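Local coordinates for DotU family type IV/VI secretion system protein (Acinetobacter baumannii, PDB 6Y4R) that forms the cytoplasmic domain of TssL, a key component of the bacterial type VI secretion system, at residues I66-V71 with G132-Y137. Numbering follows the deposited sequence.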
ATOM      1  N   ILE A  66       1.556   3.497  -2.882  1.00 34.49           N
ATOM      2  CA  ILE A  66       1.803   4.916  -3.156  1.00 28.32           C
ATOM      3  C   ILE A  66       2.772   5.079  -4.322  1.00 26.40           C
ATOM      4  O   ILE A  66       2.612   5.989  -5.144  1.00 28.03           O
ATOM      5  CB  ILE A  66       2.317   5.633  -1.890  1.00 29.50           C
ATOM      6  CG1 ILE A  66       2.473   7.134  -2.132  1.00 29.55           C
ATOM      7  CG2 ILE A  66       3.645   5.042  -1.414  1.00 32.52           C
ATOM      8  CD1 ILE A  66       1.224   7.803  -2.567  1.00 37.41           C
ATOM      9  N   ASP A  67       3.753   4.175  -4.451  1.00 20.69           N
ATOM     10  CA  ASP A  67       4.702   4.314  -5.549  1.00 20.93           C
ATOM     11  C   ASP A  67       4.016   4.138  -6.898  1.00 32.08           C
ATOM     12  O   ASP A  67       4.231   4.941  -7.817  1.00 32.83           O
ATOM     13  CB  ASP A  67       5.848   3.295  -5.447  1.00 21.20           C
ATOM     14  CG  ASP A  67       6.928   3.657  -4.408  1.00 28.14           C
ATOM     15  OD1 ASP A  67       6.923   4.775  -3.845  1.00 26.50           O
ATOM     16  OD2 ASP A  67       7.880   2.851  -4.256  1.00 30.64           O
ATOM     17  N   GLU A  68       3.134   3.139  -7.022  1.00 23.53           N
ATOM     18  CA  GLU A  68       2.538   2.861  -8.330  1.00 26.27           C
ATOM     19  C   GLU A  68       1.397   3.806  -8.664  1.00 31.09           C
ATOM     20  O   GLU A  68       1.153   4.084  -9.844  1.00 34.12           O
ATOM     21  CB  GLU A  68       2.093   1.401  -8.420  1.00 34.27           C
ATOM     22  CG  GLU A  68       1.084   1.124  -9.539  1.00 38.23           C
ATOM     23  CD  GLU A  68       0.529  -0.304  -9.545  1.00 41.05           C
ATOM     24  OE1 GLU A  68       1.344  -1.242  -9.595  1.00 42.56           O
ATOM     25  OE2 GLU A  68      -0.709  -0.498  -9.493  1.00 40.85           O
ATOM     26  N   THR A  69       0.696   4.307  -7.652  1.00 33.20           N
ATOM     27  CA  THR A  69      -0.306   5.337  -7.887  1.00 30.42           C
ATOM     28  C   THR A  69       0.335   6.550  -8.548  1.00 30.14           C
ATOM     29  O   THR A  69      -0.213   7.120  -9.501  1.00 32.32           O
ATOM     30  CB  THR A  69      -0.972   5.724  -6.567  1.00 31.46           C
ATOM     31  OG1 THR A  69      -1.635   4.583  -6.014  1.00 40.00           O
ATOM     32  CG2 THR A  69      -1.965   6.830  -6.768  1.00 22.61           C
ATOM     33  N   ILE A  70       1.497   6.964  -8.034  1.00 25.89           N
ATOM     34  CA  ILE A  70       2.184   8.149  -8.538  1.00 21.71           C
ATOM     35  C   ILE A  70       2.790   7.892  -9.915  1.00 22.27           C
ATOM     36  O   ILE A  70       2.666   8.717 -10.825  1.00 25.09           O
ATOM     37  CB  ILE A  70       3.249   8.605  -7.530  1.00 22.90           C
ATOM     38  CG1 ILE A  70       2.572   9.265  -6.328  1.00 21.15           C
ATOM     39  CG2 ILE A  70       4.277   9.515  -8.219  1.00 24.42           C
ATOM     40  CD1 ILE A  70       3.497   9.581  -5.219  1.00 21.02           C
ATOM     41  N   VAL A  71       3.484   6.764 -10.086  1.00 22.36           N
ATOM     42  CA  VAL A  71       4.208   6.539 -11.333  1.00 23.12           C
ATOM     43  C   VAL A  71       3.277   6.237 -12.521  1.00 24.00           C
ATOM     44  O   VAL A  71       3.648   6.510 -13.668  1.00 30.45           O
ATOM     45  CB  VAL A  71       5.283   5.442 -11.105  1.00 23.18           C
ATOM     46  CG1 VAL A  71       4.679   4.003 -11.049  1.00 23.34           C
ATOM     47  CG2 VAL A  71       6.389   5.553 -12.133  1.00 24.01           C
ATOM     48  N   GLY A 132      -6.554   0.432  -5.995  1.00 28.20           N
ATOM     49  CA  GLY A 132      -6.039   0.493  -7.349  1.00 30.05           C
ATOM     50  C   GLY A 132      -4.711  -0.182  -7.588  1.00 29.44           C
ATOM     51  O   GLY A 132      -4.251  -0.207  -8.738  1.00 32.97           O
ATOM     52  N   PHE A 133      -4.112  -0.779  -6.569  1.00 23.30           N
ATOM     53  CA  PHE A 133      -2.840  -1.444  -6.765  1.00 23.09           C
ATOM     54  C   PHE A 133      -3.030  -2.667  -7.652  1.00 27.38           C
ATOM     55  O   PHE A 133      -3.895  -3.505  -7.397  1.00 24.41           O
ATOM     56  CB  PHE A 133      -2.218  -1.851  -5.429  1.00 31.61           C
ATOM     57  CG  PHE A 133      -0.897  -2.573  -5.577  1.00 25.84           C
ATOM     58  CD1 PHE A 133       0.302  -1.872  -5.562  1.00 29.68           C
ATOM     59  CD2 PHE A 133      -0.855  -3.941  -5.764  1.00 22.96           C
ATOM     60  CE1 PHE A 133       1.524  -2.528  -5.716  1.00 22.24           C
ATOM     61  CE2 PHE A 133       0.370  -4.599  -5.915  1.00 23.14           C
ATOM     62  CZ  PHE A 133       1.546  -3.888  -5.887  1.00 22.79           C
ATOM     63  N   GLN A 134      -2.239  -2.739  -8.718  1.00 28.39           N
ATOM     64  CA  GLN A 134      -2.239  -3.846  -9.666  1.00 26.88           C
ATOM     65  C   GLN A 134      -0.956  -4.656  -9.661  1.00 31.68           C
ATOM     66  O   GLN A 134      -1.004  -5.886  -9.747  1.00 32.89           O
ATOM     67  CB  GLN A 134      -2.473  -3.313 -11.068  1.00 29.12           C
ATOM     68  CG  GLN A 134      -3.632  -2.393 -11.128  1.00 29.31           C
ATOM     69  CD  GLN A 134      -4.123  -2.217 -12.522  1.00 33.27           C
ATOM     70  OE1 GLN A 134      -5.316  -2.005 -12.722  1.00 46.04           O
ATOM     71  NE2 GLN A 134      -3.212  -2.244 -13.493  1.00 29.22           N
ATOM     72  N   GLY A 135       0.189  -3.992  -9.543  1.00 35.63           N
ATOM     73  CA  GLY A 135       1.455  -4.699  -9.565  1.00 33.51           C
ATOM     74  C   GLY A 135       1.641  -5.469 -10.849  1.00 26.68           C
ATOM     75  O   GLY A 135       1.528  -4.944 -11.961  1.00 30.85           O
ATOM     76  N   LYS A 136       1.952  -6.742 -10.672  1.00 35.61           N
ATOM     77  CA  LYS A 136       2.291  -7.631 -11.770  1.00 37.15           C
ATOM     78  C   LYS A 136       1.103  -7.957 -12.666  1.00 39.76           C
ATOM     79  O   LYS A 136       1.302  -8.343 -13.824  1.00 45.66           O
ATOM     80  CB  LYS A 136       2.941  -8.870 -11.155  1.00 38.38           C
ATOM     81  CG  LYS A 136       2.921 -10.120 -11.959  1.00 45.01           C
ATOM     82  CD  LYS A 136       2.927 -11.349 -11.050  1.00 43.03           C
ATOM     83  CE  LYS A 136       1.679 -11.378 -10.173  1.00 40.57           C
ATOM     84  NZ  LYS A 136       1.651 -12.600  -9.298  1.00 35.88           N
ATOM     85  N   TYR A 137      -0.120  -7.741 -12.182  1.00 38.96           N
ATOM     86  CA  TYR A 137      -1.340  -7.994 -12.937  1.00 32.46           C
ATOM     87  C   TYR A 137      -1.650  -6.912 -13.957  1.00 41.83           C
ATOM     88  O   TYR A 137      -2.612  -7.072 -14.719  1.00 49.23           O
ATOM     89  CB  TYR A 137      -2.527  -8.124 -11.989  1.00 32.28           C
ATOM     90  CG  TYR A 137      -2.532  -9.410 -11.214  1.00 35.19           C
ATOM     91  CD1 TYR A 137      -1.848  -9.517 -10.015  1.00 36.33           C
ATOM     92  CD2 TYR A 137      -3.213 -10.516 -11.678  1.00 31.45           C
ATOM     93  CE1 TYR A 137      -1.844 -10.688  -9.298  1.00 30.46           C
ATOM     94  CE2 TYR A 137      -3.215 -11.690 -10.965  1.00 32.96           C
ATOM     95  CZ  TYR A 137      -2.530 -11.765  -9.773  1.00 31.95           C
ATOM     96  OH  TYR A 137      -2.515 -12.920  -9.035  1.00 37.74           O
TER
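Glu-68 OE2 is gripped twice. The backbone N of Gln-134 donates to it at 2.8 Å in a fairly straight bond, 167° at the hydrogen. Arg-138, one residue past 132-137 in the same loop, adds a salt bridge to this oxygen. The other oxygen, Glu-68 OE1, accepts the backbone N-H of Gly-135 at 3.0 Å, and this bond is more bent, at 144°. Both amides approach on the syn sides of the carboxylate, that of Gln-134 slightly out of its plane. Two consecutive N-H groups thus hold one carboxylate and should limit its rotation. With CG anti to the backbone N (chi1 162°) and an extended chain beyond, Glu-68 reaches straight across to the loop.

The contact ties the last turns of helix 52-71 to the loop between helices 119-130 and 143-159, within the all-helical DotU-family fold. Gly-132, at positive phi, is the C' residue of the Schellman motif that ends helix 119-130. The chain then turns so that the two amides face Glu-68.

The Phe-133 ring turns one face to this site. Glu-68 OE1 lies over that face, 4.1 Å from Phe-133 CE1. The N of Gly-135 sits over the same face, offset toward the rim. Phe-104 of helix 100-114 stacks with this ring. CB and CG of Gln-134 flank the carboxylate, with CB 3.7 Å from Glu-68 OE2.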